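Local coordinates for CELL WALL surface anchor family protein (Streptococcus pneumoniae, PDB 2X9Z) that probably forms the repeating backbone of the pneumococcal pilus, the surface fibre through which the bacterium is thought to adhere to host cells, at residues P3-F9 and L251-K257; T180-A186 and E214-R220. The protein carries 1 engineered substitution. One frame throughout, in Å; residues are numbered along the deposited sequence.

Interaction 1. Residues P3-F9 and L251-K257; sequences PKIDKDF and LDPTEPK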
loop_
_atom_site.group_PDB
_atom_site.type_symbol
_atom_site.label_atom_id
_atom_site.label_comp_id
_atom_site.label_asym_id
_atom_site.label_seq_id
_atom_site.Cartn_x
_atom_site.Cartn_y
_atom_site.Cartn_z
ATOM N N PRO A 3 -13.901 4.719 7.174
ATOM C CA PRO A 3 -12.723 4.596 8.035
ATOM C C PRO A 3 -11.694 5.661 7.653
ATOM O O PRO A 3 -11.776 6.227 6.558
ATOM C CB PRO A 3 -12.216 3.182 7.735
ATOM C CG PRO A 3 -12.730 2.844 6.369
ATOM C CD PRO A 3 -13.959 3.686 6.124
ATOM N N LYS A 4 -10.764 5.949 8.556
ATOM C CA LYS A 4 -9.719 6.942 8.311
ATOM C C LYS A 4 -8.373 6.327 8.632
ATOM O O LYS A 4 -8.289 5.435 9.469
ATOM C CB LYS A 4 -9.945 8.177 9.184
ATOM C CG LYS A 4 -11.261 8.899 8.906
ATOM C CD LYS A 4 -11.377 10.185 9.716
ATOM C CE LYS A 4 -11.320 9.913 11.208
ATOM N NZ LYS A 4 -12.491 9.136 11.690
ATOM N N ILE A 5 -7.320 6.801 7.976
ATOM C CA ILE A 5 -5.997 6.212 8.162
ATOM C C ILE A 5 -4.890 7.247 8.071
ATOM O O ILE A 5 -5.034 8.262 7.396
ATOM C CB ILE A 5 -5.742 5.097 7.118
ATOM C CG1 ILE A 5 -4.492 4.283 7.460
ATOM C CG2 ILE A 5 -5.657 5.680 5.713
ATOM C CD1 ILE A 5 -4.411 2.985 6.693
ATOM N N ASP A 6 -3.797 6.985 8.774
ATOM C CA ASP A 6 -2.596 7.778 8.608
ATOM C C ASP A 6 -1.386 6.875 8.799
ATOM O O ASP A 6 -1.452 5.868 9.517
ATOM C CB ASP A 6 -2.558 8.924 9.613
ATOM C CG ASP A 6 -1.438 9.913 9.321
ATOM O OD1 ASP A 6 -1.117 10.141 8.128
ATOM O OD2 ASP A 6 -0.873 10.467 10.285
ATOM N N LYS A 7 -0.293 7.228 8.135
ATOM C CA LYS A 7 0.961 6.529 8.307
ATOM C C LYS A 7 2.057 7.537 8.596
ATOM O O LYS A 7 2.161 8.562 7.923
ATOM C CB LYS A 7 1.322 5.748 7.054
ATOM C CG LYS A 7 2.637 5.048 7.210
ATOM C CD LYS A 7 3.077 4.359 5.969
ATOM C CE LYS A 7 4.328 3.595 6.298
ATOM N NZ LYS A 7 4.607 2.608 5.262
ATOM N N ASP A 8 2.887 7.247 9.590
ATOM C CA ASP A 8 3.995 8.142 9.900
ATOM C C ASP A 8 5.023 7.400 10.743
ATOM O O ASP A 8 4.890 6.202 10.999
ATOM C CB ASP A 8 3.469 9.382 10.643
ATOM C CG ASP A 8 4.275 10.645 10.350
ATOM O OD1 ASP A 8 5.488 10.556 10.057
ATOM O OD2 ASP A 8 3.679 11.742 10.416
ATOM N N PHE A 9 6.054 8.114 11.160
ATOM C CA PHE A 9 7.022 7.540 12.081
ATOM C C PHE A 9 6.390 7.352 13.456
ATOM O O PHE A 9 5.332 7.919 13.747
ATOM C CB PHE A 9 8.261 8.430 12.150
ATOM C CG PHE A 9 8.884 8.676 10.809
ATOM C CD1 PHE A 9 8.920 9.950 10.259
ATOM C CD2 PHE A 9 9.402 7.619 10.078
ATOM C CE1 PHE A 9 9.475 10.161 9.007
ATOM C CE2 PHE A 9 9.968 7.830 8.831
ATOM C CZ PHE A 9 9.999 9.107 8.294
ATOM N N LEU A 251 -8.420 2.940 1.303
ATOM C CA LEU A 251 -7.730 4.096 1.870
ATOM C C LEU A 251 -6.255 4.043 1.502
ATOM O O LEU A 251 -5.663 2.969 1.410
ATOM C CB LEU A 251 -7.861 4.117 3.392
ATOM C CG LEU A 251 -9.260 3.969 3.992
ATOM C CD1 LEU A 251 -9.179 4.208 5.483
ATOM C CD2 LEU A 251 -10.227 4.945 3.340
ATOM N N ASP A 252 -5.665 5.216 1.319
ATOM C CA ASP A 252 -4.289 5.353 0.873
ATOM C C ASP A 252 -3.709 6.564 1.608
ATOM O O ASP A 252 -3.895 7.698 1.175
ATOM C CB ASP A 252 -4.308 5.585 -0.644
ATOM C CG ASP A 252 -2.934 5.495 -1.289
ATOM O OD1 ASP A 252 -1.947 5.150 -0.605
ATOM O OD2 ASP A 252 -2.852 5.778 -2.504
ATOM N N PRO A 253 -3.044 6.337 2.750
ATOM C CA PRO A 253 -2.553 7.439 3.584
ATOM C C PRO A 253 -1.415 8.210 2.919
ATOM O O PRO A 253 -0.693 7.675 2.077
ATOM C CB PRO A 253 -2.017 6.723 4.833
ATOM C CG PRO A 253 -1.690 5.352 4.370
ATOM C CD PRO A 253 -2.691 5.019 3.306
ATOM N N THR A 254 -1.256 9.470 3.300
ATOM C CA THR A 254 -0.057 10.204 2.916
ATOM C C THR A 254 1.134 9.529 3.587
ATOM O O THR A 254 0.993 8.915 4.649
ATOM C CB THR A 254 -0.129 11.693 3.296
ATOM O OG1 THR A 254 -0.432 11.815 4.690
ATOM C CG2 THR A 254 -1.204 12.400 2.470
ATOM N N GLU A 255 2.295 9.640 2.953
ATOM C CA GLU A 255 3.436 8.795 3.262
ATOM C C GLU A 255 4.608 9.621 3.790
ATOM O O GLU A 255 4.912 10.694 3.272
ATOM C CB GLU A 255 3.842 8.019 1.998
ATOM C CG GLU A 255 2.664 7.259 1.351
ATOM C CD GLU A 255 2.921 6.803 -0.092
ATOM O OE1 GLU A 255 2.098 6.022 -0.626
ATOM O OE2 GLU A 255 3.935 7.212 -0.697
ATOM N N PRO A 256 5.267 9.127 4.841
ATOM C CA PRO A 256 6.467 9.784 5.360
ATOM C C PRO A 256 7.656 9.453 4.475
ATOM O O PRO A 256 7.593 8.513 3.684
ATOM C CB PRO A 256 6.638 9.129 6.734
ATOM C CG PRO A 256 6.132 7.735 6.524
ATOM C CD PRO A 256 4.987 7.854 5.529
ATOM N N LYS A 257 8.724 10.228 4.594
ATOM C CA LYS A 257 9.931 9.997 3.805
ATOM C C LYS A 257 11.179 10.099 4.660
ATOM O O LYS A 257 11.204 10.819 5.664
ATOM C CB LYS A 257 10.037 11.003 2.653
ATOM C CG LYS A 257 8.940 10.875 1.609
ATOM C CD LYS A 257 9.070 11.965 0.565
ATOM C CE LYS A 257 7.970 11.855 -0.469
ATOM N NZ LYS A 257 6.642 11.702 0.183
HETATM O O HOH W 1 -3.034 9.983 5.875
#
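Leu-251 loses the most surface here: its side chain lies against the start of strand 4-9, with CB 3.6 Å from CG2 of Ile-5 and CD1 3.9 Å from CG of Pro-3. The same Ile-5 CG2 sits 3.9 Å from Pro-253 CD, so Ile-5 is shared between leucine and proline. The two segments run almost parallel, 11° apart, yet no direct hydrogen bond joins them; water 1 bridges instead, donating to Ile-5 O and Asp-6 OD1 (both 3.0 Å) and accepting from Thr-254 N (3.2 Å). Asn-14 N and a Lys-22 salt bridge also hold Asp-6. On its other side strand 4-9 pairs with strand 33-42 as the edge of a five-stranded antiparallel sheet, while 251-257 runs along strand 130-139 of the facing sheet. Lys-7 spans this beta sandwich, its NZ bonded covalently to Asn-132 CG: an intramolecular isopeptide bond of the kind known from Gram-positive pilins, with Asp-55 hydrogen-bonded to the same nitrogen. Pro-256 packs beside that extended lysine, the two CD atoms 4.0 Å apart, and its CB makes a CH-pi contact with Phe-9, 4.0 Å from the centroid and over the ring face. Lys-257 O approaches the ring edge, 3.4 Å from Phe-9 CZ.

Interaction 2. Residues T180-A186 and E214-R220; sequences TFDLVNA and EYKFVER
Leu-183 (chi1 t, chi2 p) lays CD1 over the ring face of Phe-217 (chi1 m), 3.6 Å from its centroid, 8° off the normal, a CH-pi contact; CD1 is 3.7 Å from Tyr-215 CB. Both extended backbones run antiparallel, axes 4.4 Å apart at closest, at 152°. Phe-181/Glu-219, Leu-183/Phe-217 and Asn-185/Tyr-215 are non-hydrogen-bonded pairs, CA to CA 4.4-4.6 Å. Hydrogen-bonded pairs between them: Asp-182 N to Val-218 O 3.0 Å, Val-218 N to Asp-182 O 2.8 Å; Val-184 N to Lys-216 O 2.8 Å, Lys-216 N to Val-184 O 2.9 Å. The ladder ends with Arg-220 N to Thr-180 O and Ala-186 N to Glu-214 O, each 2.9 Å. This is the edge of a three-stranded sheet, consistent with a Cna-B-like sandwich: Phe-181 and Phe-217 point to strand 159-166 of the other sheet, while Asp-182, Val-184, Lys-216 and Val-218 take the opposite face. There Arg-220 (m, t, t) grips Asp-182 (m) in a two-pronged salt bridge, NH2 to OD1 and NE to OD2 both 2.9 Å; Thr-194 also bonds OD1. Val-184 CG2 meets Val-218 CG2 at 3.9 Å. Lys-216 (chi1 p, then all t) reaches Glu-255, with water 5 at 2.8 Å from its NZ and Ala-186 O.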
loop_
_atom_site.group_PDB
_atom_site.type_symbol
_atom_site.label_atom_id
_atom_site.label_comp_id
_atom_site.label_asym_id
_atom_site.label_seq_id
_atom_site.Cartn_x
_atom_site.Cartn_y
_atom_site.Cartn_z
ATOM N N THR A 180 -7.616 3.869 -15.670
ATOM C CA THR A 180 -6.596 4.908 -15.672
ATOM C C THR A 180 -5.641 4.697 -14.501
ATOM O O THR A 180 -6.067 4.387 -13.390
ATOM C CB THR A 180 -7.243 6.303 -15.594
ATOM O OG1 THR A 180 -8.103 6.483 -16.727
ATOM C CG2 THR A 180 -6.181 7.405 -15.598
ATOM N N PHE A 181 -4.346 4.868 -14.757
ATOM C CA PHE A 181 -3.327 4.713 -13.724
ATOM C C PHE A 181 -2.420 5.925 -13.701
ATOM O O PHE A 181 -2.039 6.440 -14.744
ATOM C CB PHE A 181 -2.446 3.486 -13.987
ATOM C CG PHE A 181 -3.199 2.193 -14.016
ATOM C CD1 PHE A 181 -3.916 1.817 -15.143
ATOM C CD2 PHE A 181 -3.181 1.337 -12.921
ATOM C CE1 PHE A 181 -4.607 0.611 -15.172
ATOM C CE2 PHE A 181 -3.871 0.133 -12.944
ATOM C CZ PHE A 181 -4.587 -0.223 -14.068
ATOM N N ASP A 182 -2.060 6.362 -12.505
ATOM C CA ASP A 182 -1.022 7.362 -12.367
ATOM C C ASP A 182 0.291 6.658 -12.071
ATOM O O ASP A 182 0.395 5.887 -11.110
ATOM C CB ASP A 182 -1.386 8.341 -11.261
ATOM C CG ASP A 182 -2.582 9.193 -11.627
ATOM O OD1 ASP A 182 -2.517 9.893 -12.661
ATOM O OD2 ASP A 182 -3.590 9.155 -10.897
ATOM N N LEU A 183 1.280 6.879 -12.928
ATOM C CA LEU A 183 2.621 6.393 -12.653
ATOM C C LEU A 183 3.304 7.423 -11.756
ATOM O O LEU A 183 3.502 8.570 -12.149
ATOM C CB LEU A 183 3.405 6.174 -13.948
ATOM C CG LEU A 183 4.775 5.511 -13.761
ATOM C CD1 LEU A 183 4.635 4.076 -13.275
ATOM C CD2 LEU A 183 5.596 5.567 -15.044
ATOM N N VAL A 184 3.637 7.001 -10.541
ATOM C CA VAL A 184 4.154 7.887 -9.508
ATOM C C VAL A 184 5.577 7.470 -9.167
ATOM O O VAL A 184 5.878 6.281 -9.085
ATOM C CB VAL A 184 3.279 7.772 -8.234
ATOM C CG1 VAL A 184 3.741 8.741 -7.153
ATOM C CG2 VAL A 184 1.799 7.994 -8.576
ATOM N N ASN A 185 6.456 8.448 -8.983
ATOM C CA ASN A 185 7.780 8.180 -8.441
ATOM C C ASN A 185 7.579 7.657 -7.022
ATOM O O ASN A 185 7.051 8.376 -6.180
ATOM C CB ASN A 185 8.611 9.468 -8.439
ATOM C CG ASN A 185 10.009 9.272 -7.875
ATOM O OD1 ASN A 185 10.209 8.553 -6.901
ATOM N ND2 ASN A 185 10.980 9.936 -8.478
ATOM N N ALA A 186 7.965 6.407 -6.763
ATOM C CA ALA A 186 7.648 5.761 -5.489
ATOM C C ALA A 186 8.450 6.355 -4.340
ATOM O O ALA A 186 8.073 6.232 -3.179
ATOM C CB ALA A 186 7.876 4.259 -5.578
ATOM N N GLU A 214 12.588 3.861 -8.771
ATOM C CA GLU A 214 11.421 3.001 -8.582
ATOM C C GLU A 214 10.138 3.783 -8.770
ATOM O O GLU A 214 9.994 4.880 -8.232
ATOM C CB GLU A 214 11.435 2.379 -7.191
ATOM C CG GLU A 214 12.460 1.295 -7.034
ATOM C CD GLU A 214 12.379 0.647 -5.678
ATOM O OE1 GLU A 214 12.863 1.253 -4.706
ATOM O OE2 GLU A 214 11.814 -0.455 -5.580
ATOM N N TYR A 215 9.209 3.202 -9.529
ATOM C CA TYR A 215 7.918 3.819 -9.791
ATOM C C TYR A 215 6.800 2.868 -9.394
ATOM O O TYR A 215 7.028 1.686 -9.152
ATOM C CB TYR A 215 7.755 4.129 -11.279
ATOM C CG TYR A 215 8.811 5.030 -11.879
ATOM C CD1 TYR A 215 8.609 6.399 -11.975
ATOM C CD2 TYR A 215 9.993 4.503 -12.381
ATOM C CE1 TYR A 215 9.571 7.226 -12.535
ATOM C CE2 TYR A 215 10.958 5.317 -12.945
ATOM C CZ TYR A 215 10.741 6.680 -13.023
ATOM O OH TYR A 215 11.694 7.493 -13.587
ATOM N N LYS A 216 5.584 3.392 -9.341
ATOM C CA LYS A 216 4.420 2.562 -9.059
ATOM C C LYS A 216 3.260 3.046 -9.918
ATOM O O LYS A 216 3.070 4.251 -10.074
ATOM C CB LYS A 216 4.055 2.628 -7.570
ATOM C CG LYS A 216 3.817 4.040 -7.033
ATOM C CD LYS A 216 3.584 4.068 -5.512
ATOM C CE LYS A 216 3.271 5.485 -5.032
ATOM N NZ LYS A 216 3.163 5.593 -3.550
ATOM N N PHE A 217 2.493 2.113 -10.488
ATOM C CA PHE A 217 1.229 2.462 -11.130
ATOM C C PHE A 217 0.150 2.422 -10.054
ATOM O O PHE A 217 -0.098 1.363 -9.461
ATOM C CB PHE A 217 0.838 1.470 -12.234
ATOM C CG PHE A 217 1.653 1.578 -13.492
ATOM C CD1 PHE A 217 1.413 2.585 -14.420
ATOM C CD2 PHE A 217 2.630 0.636 -13.774
ATOM C CE1 PHE A 217 2.154 2.663 -15.593
ATOM C CE2 PHE A 217 3.369 0.705 -14.941
ATOM C CZ PHE A 217 3.135 1.721 -15.850
ATOM N N VAL A 218 -0.500 3.555 -9.806
ATOM C CA VAL A 218 -1.588 3.600 -8.838
ATOM C C VAL A 218 -2.907 3.679 -9.605
ATOM O O VAL A 218 -3.172 4.654 -10.306
ATOM C CB VAL A 218 -1.449 4.808 -7.875
ATOM C CG1 VAL A 218 -2.499 4.741 -6.786
ATOM C CG2 VAL A 218 -0.041 4.872 -7.272
ATOM N N GLU A 219 -3.721 2.636 -9.493
ATOM C CA GLU A 219 -4.994 2.597 -10.198
ATOM C C GLU A 219 -5.950 3.649 -9.642
ATOM O O GLU A 219 -6.198 3.697 -8.433
ATOM C CB GLU A 219 -5.614 1.209 -10.062
ATOM C CG GLU A 219 -6.880 1.001 -10.871
ATOM C CD GLU A 219 -7.329 -0.442 -10.845
ATOM O OE1 GLU A 219 -6.563 -1.309 -11.322
ATOM O OE2 GLU A 219 -8.442 -0.719 -10.351
ATOM N N ARG A 220 -6.465 4.515 -10.509
ATOM C CA ARG A 220 -7.578 5.351 -10.091
ATOM C C ARG A 220 -8.799 4.457 -9.857
ATOM O O ARG A 220 -9.098 3.583 -10.660
ATOM C CB ARG A 220 -7.872 6.416 -11.140
ATOM C CG ARG A 220 -6.724 7.415 -11.348
ATOM C CD ARG A 220 -7.124 8.549 -12.265
ATOM N NE ARG A 220 -5.993 9.430 -12.529
ATOM C CZ ARG A 220 -6.045 10.494 -13.317
ATOM N NH1 ARG A 220 -7.182 10.812 -13.920
ATOM N NH2 ARG A 220 -4.963 11.239 -13.497
HETATM O O HOH W 2 -9.388 3.936 -13.499
HETATM O O HOH W 3 -3.944 7.234 -9.018
HETATM O O HOH W 4 5.330 8.009 -3.777
HETATM O O HOH W 5 5.648 5.071 -2.267
#

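Starting at the N terminus, the chain lays down 3-9, builds the first beta sandwich through strand 130-139, and crosses into a second set of strands from 159 on. Interaction 2 closes a short loop there, with strands 191-197 and 203-206 between its two segments. After strand 237-243 the chain returns to the first sandwich, where 251-257 meets 3-9 and closes a loop of 241 residues that encloses interaction 2 completely; the two do not cross. Their centres are about 17 Å apart, but they touch directly: Glu-255 OE1 and Lys-216 NZ form a salt bridge at 3.1 Å, tying the returning segment to the edge strand of the second domain.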